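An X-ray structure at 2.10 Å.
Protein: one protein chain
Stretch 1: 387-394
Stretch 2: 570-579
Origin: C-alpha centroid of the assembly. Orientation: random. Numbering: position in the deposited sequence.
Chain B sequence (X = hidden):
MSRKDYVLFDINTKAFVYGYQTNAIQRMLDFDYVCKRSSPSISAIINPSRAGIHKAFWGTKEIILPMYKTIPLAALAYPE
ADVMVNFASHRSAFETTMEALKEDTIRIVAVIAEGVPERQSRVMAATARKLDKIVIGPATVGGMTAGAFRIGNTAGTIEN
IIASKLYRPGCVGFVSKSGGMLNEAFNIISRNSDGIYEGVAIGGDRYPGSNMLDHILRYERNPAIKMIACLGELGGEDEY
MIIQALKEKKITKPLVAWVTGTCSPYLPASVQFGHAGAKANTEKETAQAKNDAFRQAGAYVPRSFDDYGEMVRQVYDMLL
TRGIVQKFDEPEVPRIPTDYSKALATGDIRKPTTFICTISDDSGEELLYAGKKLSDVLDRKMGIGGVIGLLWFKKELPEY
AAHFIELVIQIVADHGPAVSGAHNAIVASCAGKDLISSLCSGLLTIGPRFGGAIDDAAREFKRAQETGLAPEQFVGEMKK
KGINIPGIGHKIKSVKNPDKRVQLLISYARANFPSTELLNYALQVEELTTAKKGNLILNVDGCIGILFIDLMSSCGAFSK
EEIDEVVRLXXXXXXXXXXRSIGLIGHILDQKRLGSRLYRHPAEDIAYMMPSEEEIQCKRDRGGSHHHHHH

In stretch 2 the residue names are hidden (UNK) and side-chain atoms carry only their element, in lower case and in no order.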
# COMPACT_ATOMS: atom_id res chain seq x y z
N VAL B 387 23.69 10.36 -2.70
CA VAL B 387 22.43 10.92 -2.24
C VAL B 387 21.80 9.99 -1.15
O VAL B 387 21.34 10.48 -0.13
CB VAL B 387 21.45 11.25 -3.40
CG1 VAL B 387 20.03 11.47 -2.89
CG2 VAL B 387 21.91 12.45 -4.19
N ILE B 388 21.88 8.69 -1.34
CA ILE B 388 21.41 7.71 -0.35
C ILE B 388 22.31 7.80 0.90
O ILE B 388 21.80 7.77 2.00
CB ILE B 388 21.38 6.30 -1.00
CG1 ILE B 388 20.21 6.21 -2.03
CG2 ILE B 388 21.32 5.19 0.05
CD1 ILE B 388 20.16 4.96 -2.95
N GLY B 389 23.63 7.96 0.71
CA GLY B 389 24.55 8.13 1.81
C GLY B 389 24.15 9.29 2.69
O GLY B 389 24.09 9.16 3.91
N LEU B 390 23.77 10.41 2.07
CA LEU B 390 23.34 11.60 2.83
C LEU B 390 21.99 11.44 3.49
O LEU B 390 21.85 11.66 4.70
CB LEU B 390 23.31 12.84 1.91
CG LEU B 390 24.66 13.32 1.35
CD1 LEU B 390 24.42 14.38 0.27
CD2 LEU B 390 25.53 13.91 2.47
N LEU B 391 20.99 11.05 2.70
CA LEU B 391 19.60 10.93 3.17
C LEU B 391 19.33 9.79 4.11
O LEU B 391 18.46 9.94 4.96
CB LEU B 391 18.65 10.91 1.97
CG LEU B 391 18.61 12.26 1.21
CD1 LEU B 391 17.78 12.15 -0.02
CD2 LEU B 391 18.09 13.41 2.10
N TRP B 392 20.04 8.65 3.98
CA TRP B 392 19.81 7.52 4.87
C TRP B 392 20.88 7.41 5.98
O TRP B 392 20.53 7.05 7.09
CB TRP B 392 19.77 6.17 4.12
CG TRP B 392 18.69 6.01 3.09
CD1 TRP B 392 17.87 6.97 2.57
CD2 TRP B 392 18.43 4.81 2.35
NE1 TRP B 392 17.12 6.46 1.55
CE2 TRP B 392 17.45 5.13 1.38
CE3 TRP B 392 18.95 3.50 2.39
CZ2 TRP B 392 16.95 4.18 0.48
CZ3 TRP B 392 18.41 2.54 1.54
CH2 TRP B 392 17.45 2.89 0.57
N PHE B 393 22.17 7.61 5.67
CA PHE B 393 23.18 7.39 6.72
C PHE B 393 23.74 8.66 7.28
O PHE B 393 24.52 8.60 8.23
CB PHE B 393 24.31 6.45 6.24
CG PHE B 393 23.82 5.17 5.62
CD1 PHE B 393 23.48 5.11 4.26
CD2 PHE B 393 23.71 4.01 6.37
CE1 PHE B 393 23.00 3.93 3.69
CE2 PHE B 393 23.24 2.83 5.79
CZ PHE B 393 22.88 2.80 4.46
N LYS B 394 23.31 9.80 6.71
CA LYS B 394 23.81 11.15 7.06
C LYS B 394 25.34 11.18 6.94
O LYS B 394 26.03 11.64 7.84
CB LYS B 394 23.27 11.62 8.42
CG LYS B 394 21.78 11.92 8.38
CD LYS B 394 21.29 12.65 9.62
CE LYS B 394 21.33 11.78 10.83
NZ LYS B 394 21.14 12.58 12.08
N UNK B 570 16.30 -1.95 9.42
CA UNK B 570 15.90 -2.43 8.11
C UNK B 570 16.27 -1.55 6.94
O UNK B 570 15.57 -1.55 5.93
N UNK B 571 17.41 -0.84 7.05
CA UNK B 571 17.98 -0.01 5.98
C UNK B 571 18.14 -0.86 4.73
O UNK B 571 17.85 -0.41 3.63
o UNK B 571 19.73 4.74 10.15
c UNK B 571 19.61 3.72 9.24
c UNK B 571 19.89 2.86 7.01
c UNK B 571 19.01 1.45 8.71
c UNK B 571 19.13 2.49 9.64
c UNK B 571 19.36 0.48 6.41
c UNK B 571 20.02 3.90 7.93
c UNK B 571 19.38 1.63 7.38
N UNK B 572 18.54 -2.10 4.93
CA UNK B 572 18.80 -3.10 3.89
C UNK B 572 17.53 -3.55 3.18
O UNK B 572 17.58 -3.78 1.98
c UNK B 572 21.80 -5.25 5.20
c UNK B 572 21.65 -2.83 4.76
c UNK B 572 19.58 -4.29 4.47
c UNK B 572 21.13 -4.18 4.36
N UNK B 573 16.37 -3.58 3.89
CA UNK B 573 15.10 -3.85 3.25
C UNK B 573 14.73 -2.68 2.35
O UNK B 573 14.16 -2.90 1.28
c UNK B 573 13.98 -4.12 4.27
c UNK B 573 14.08 -5.49 4.85
o UNK B 573 14.90 -5.75 5.73
n UNK B 573 13.33 -6.43 4.28
N UNK B 574 15.07 -1.46 2.77
CA UNK B 574 14.85 -0.26 1.98
C UNK B 574 15.64 -0.26 0.69
O UNK B 574 15.12 0.14 -0.35
N UNK B 575 16.92 -0.69 0.74
CA UNK B 575 17.79 -0.75 -0.44
C UNK B 575 17.22 -1.76 -1.44
O UNK B 575 17.08 -1.43 -2.62
c UNK B 575 21.67 -1.41 -0.46
c UNK B 575 20.32 -1.01 -1.05
c UNK B 575 19.21 -1.15 -0.02
c UNK B 575 20.36 0.41 -1.63
N UNK B 576 16.78 -2.93 -0.94
CA UNK B 576 16.13 -3.92 -1.79
C UNK B 576 14.83 -3.37 -2.41
O UNK B 576 14.59 -3.57 -3.60
c UNK B 576 15.86 -5.23 -1.02
c UNK B 576 15.42 -8.06 -3.56
c UNK B 576 16.01 -7.07 -2.75
c UNK B 576 13.27 -7.56 -2.64
c UNK B 576 15.23 -6.32 -1.86
c UNK B 576 13.86 -6.57 -1.81
c UNK B 576 14.06 -8.33 -3.46
N UNK B 577 14.05 -2.67 -1.63
CA UNK B 577 12.78 -2.07 -2.06
C UNK B 577 12.95 -1.01 -3.13
O UNK B 577 12.23 -1.00 -4.13
c UNK B 577 12.01 -1.51 -0.87
N UNK B 578 13.94 -0.18 -2.96
CA UNK B 578 14.27 0.87 -3.91
C UNK B 578 14.74 0.24 -5.25
O UNK B 578 14.26 0.61 -6.32
c UNK B 578 17.09 3.50 -3.57
c UNK B 578 15.86 2.92 -4.16
c UNK B 578 14.82 3.98 -4.36
c UNK B 578 15.34 1.78 -3.28
N UNK B 579 15.68 -0.70 -5.18
CA UNK B 579 16.15 -1.35 -6.39
C UNK B 579 15.09 -2.19 -7.08
O UNK B 579 14.86 -2.04 -8.28

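Position 570 has no side-chain atoms beyond the backbone, and its phi of 80° is one that by itself favours glycine. It is Gly 570, at the N-cap of the helix that follows; its O accepts a hydrogen bond from the backbone N of position 574 at 3.2 Å.

Position 571 carries one carbon leading to a six-carbon ring that bears one oxygen, which identifies Tyr 571. Its CA-to-CB bond points sideways, but the ring reaches stretch 1, where CE2 lies 3.3 Å from Trp 392 O, with that oxygen near the ring plane at its edge. CD2 is 3.6 Å from Phe 393 CE2; the two rings are nearly parallel, at 27°, but slid apart with centroids 5.2 Å from each other, so they barely overlap. The hydroxyl is hydrogen-bonded elsewhere in the structure.

At 572 there are four carbons, forked at the second, and the CA-to-CB bond points away. Four carbons forked at the second make this Leu 572, which makes no contact with stretch 1.

Position 573 has two carbons, the second bearing one oxygen and one nitrogen. This short amide is Asn 573, whose CA-to-CB bond points away from stretch 1.

No side-chain atoms are present at 574, and its carbonyl carbon, C, lies 3.6 Å from Trp 392 CH2. The residue is Gly 574. A CB here would point toward stretch 1, 3.7 Å from Trp 392 CH2, and would be crowded by Tyr 571 O at 3.1 Å.

Position 575 again shows four carbons forked at the second, and its CA-to-CB bond points sideways. Its CB is 4.1 Å from Trp 392 CZ3, and its backbone N meets the indole edge 3.6 Å from Trp 392 CH2. This is Leu 575.

A carbon followed by an unsubstituted six-carbon ring marks 576 as Phe 576, whose CA-to-CB bond points away from stretch 1. The single carbon at 577 makes it Ala 577, also without contact.

Position 578 has four carbons forked at the second, and its CA-to-CB bond points toward stretch 1: Leu 578. Its CD2 packs 3.5 Å from Ile 388 CD1 and 4.1 Å from Trp 392 CZ2. Position 579 lacks side-chain atoms, hence Gly 579, and is out of reach.

The contact is apolar packing, with no hydrogen bond across it. Trp 392 is the knob, seated among Tyr 571, Gly 574, Leu 575 and Leu 578; the indole packs against the bare backbone at Gly 574, and the helix axes approach to 12.3 Å. Ile 388 and Phe 393 extend the packing to Leu 578 and Tyr 571, respectively, bringing the buried surface to 330 Å².

Stretch 2 570-579: GYLNGLFALG
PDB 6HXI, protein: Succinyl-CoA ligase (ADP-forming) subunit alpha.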